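Local coordinates for protein transcription factor GAMBIF1 (Anopheles gambiae, PDB 1BVO) that probably activates transcription by RNA polymerase II as a Rel-family factor, its specificity domain, the part present here, binding DNA, at residues 69-74 and 141-146. Numbering follows the deposited sequence.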
# COMPACT_ATOMS: atom_id res chain seq x y z
N HIS C 69 -4.90 -0.22 -21.31
CA HIS C 69 -5.30 -0.13 -19.94
C HIS C 69 -4.14 -0.76 -19.22
O HIS C 69 -3.69 -1.84 -19.59
CB HIS C 69 -6.57 -0.92 -19.69
CG HIS C 69 -7.15 -0.69 -18.33
ND1 HIS C 69 -6.39 -0.83 -17.18
CD2 HIS C 69 -8.36 -0.25 -17.94
CE1 HIS C 69 -7.13 -0.49 -16.14
NE2 HIS C 69 -8.32 -0.13 -16.57
N PRO C 70 -3.68 -0.13 -18.13
CA PRO C 70 -2.55 -0.61 -17.32
C PRO C 70 -2.60 -2.07 -16.90
O PRO C 70 -1.58 -2.77 -16.93
CB PRO C 70 -2.57 0.32 -16.11
CG PRO C 70 -4.00 0.78 -16.05
CD PRO C 70 -4.28 1.06 -17.51
N HIS C 71 -3.78 -2.53 -16.51
CA HIS C 71 -3.94 -3.90 -16.06
C HIS C 71 -3.31 -4.98 -16.96
O HIS C 71 -3.33 -4.87 -18.19
CB HIS C 71 -5.40 -4.17 -15.73
CG HIS C 71 -5.88 -3.39 -14.55
ND1 HIS C 71 -7.19 -3.38 -14.14
CD2 HIS C 71 -5.20 -2.63 -13.66
CE1 HIS C 71 -7.30 -2.66 -13.03
NE2 HIS C 71 -6.10 -2.20 -12.72
N ASN C 72 -2.65 -5.94 -16.32
CA ASN C 72 -1.98 -7.03 -17.03
C ASN C 72 -2.87 -8.25 -17.09
O ASN C 72 -3.67 -8.50 -16.16
CB ASN C 72 -0.68 -7.41 -16.32
CG ASN C 72 0.25 -6.24 -16.13
OD1 ASN C 72 0.49 -5.45 -17.06
ND2 ASN C 72 0.76 -6.10 -14.92
N LEU C 73 -2.76 -8.99 -18.18
CA LEU C 73 -3.51 -10.22 -18.33
C LEU C 73 -2.52 -11.33 -18.05
O LEU C 73 -1.42 -11.33 -18.59
CB LEU C 73 -4.02 -10.38 -19.74
CG LEU C 73 -5.28 -9.59 -20.06
CD1 LEU C 73 -5.76 -9.94 -21.46
CD2 LEU C 73 -6.36 -9.93 -19.05
N VAL C 74 -2.87 -12.21 -17.13
CA VAL C 74 -1.98 -13.31 -16.82
C VAL C 74 -2.77 -14.57 -17.13
O VAL C 74 -4.00 -14.54 -17.16
CB VAL C 74 -1.52 -13.23 -15.35
CG1 VAL C 74 -0.73 -11.95 -15.13
CG2 VAL C 74 -2.70 -13.29 -14.42
N ASN C 141 -11.34 -0.03 -12.44
CA ASN C 141 -12.34 -1.03 -12.09
C ASN C 141 -13.07 -1.60 -13.27
O ASN C 141 -14.03 -2.36 -13.12
CB ASN C 141 -13.35 -0.45 -11.13
CG ASN C 141 -13.01 -0.77 -9.71
OD1 ASN C 141 -12.01 -0.27 -9.17
ND2 ASN C 141 -13.82 -1.65 -9.09
N ALA C 142 -12.61 -1.25 -14.45
CA ALA C 142 -13.23 -1.75 -15.66
C ALA C 142 -12.19 -1.80 -16.75
O ALA C 142 -11.24 -1.00 -16.78
CB ALA C 142 -14.38 -0.85 -16.06
N VAL C 143 -12.37 -2.77 -17.63
CA VAL C 143 -11.46 -2.97 -18.74
C VAL C 143 -12.25 -3.66 -19.81
O VAL C 143 -13.42 -3.99 -19.64
CB VAL C 143 -10.36 -4.00 -18.39
CG1 VAL C 143 -9.37 -3.44 -17.40
CG2 VAL C 143 -11.01 -5.27 -17.84
N ARG C 144 -11.61 -3.87 -20.93
CA ARG C 144 -12.19 -4.63 -22.02
C ARG C 144 -10.99 -5.39 -22.55
O ARG C 144 -9.83 -4.96 -22.40
CB ARG C 144 -12.74 -3.74 -23.12
CG ARG C 144 -13.83 -2.77 -22.76
CD ARG C 144 -14.19 -2.05 -24.06
NE ARG C 144 -15.08 -0.91 -23.92
CZ ARG C 144 -16.36 -0.93 -24.24
NH1 ARG C 144 -16.92 -2.03 -24.71
NH2 ARG C 144 -17.08 0.18 -24.10
N LEU C 145 -11.25 -6.58 -23.07
CA LEU C 145 -10.19 -7.40 -23.63
C LEU C 145 -10.08 -6.97 -25.07
O LEU C 145 -11.09 -6.76 -25.76
CB LEU C 145 -10.60 -8.88 -23.57
CG LEU C 145 -10.81 -9.41 -22.15
CD1 LEU C 145 -11.38 -10.82 -22.20
CD2 LEU C 145 -9.51 -9.37 -21.40
N CYS C 146 -8.85 -6.80 -25.54
CA CYS C 146 -8.65 -6.41 -26.92
C CYS C 146 -8.05 -7.58 -27.68
O CYS C 146 -7.06 -8.18 -27.23
CB CYS C 146 -7.73 -5.21 -27.03
SG CYS C 146 -7.76 -4.49 -28.69
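NE2 of H69 lies between two carbonyl groups: it is hydrogen-bonded to the O of D139, just ahead of 141-146, and has A142 O 3.1 Å away. The bond to D139 makes NE2 the likely protonated nitrogen. On the other side of the ring, ND1 takes the backbone N-H of H71, at 3.2 Å between H71 N and H69 ND1; the bond is fairly straight (163° at the hydrogen), with the donor tilted slightly out of the ring plane. A chi1 of -171° carries CG over beside the carbonyl carbon of H69, toward 141-146, and the bonds at ND1 and NE2 probably set how the ring turns about CB-CG.

With the ring so held, V143 presents CG1 to one face in a CH-pi contact, 3.5 Å from the centroid of the H69 ring and displaced toward the CD2 side of the rim. The same methyl also reaches the second imidazole, V143 CG1 lying 3.9 Å from H71 ND1. The two histidines meet as well: CE1 of H69 sits over the centre of one face of H71. Farther along, the chains are more widely separated, and the two leucine side chains cross obliquely, with L73 CD1 3.8 Å from L145 CD2, which also touches the other methyl of L73. L73 also packs on V56 and C58 of strand 52-59 and on I102.

R117 of helix 107-120 ties down the turn at 69-71 by binding the carbonyl oxygens of H69 and H71. The whole contact is buried, and it joins the short strand 72-74, which pairs antiparallel with 101-103, to strand 142-152 of the five-stranded sheet, within the immunoglobulin-like beta-sandwich of the Rel homology DNA-binding domain.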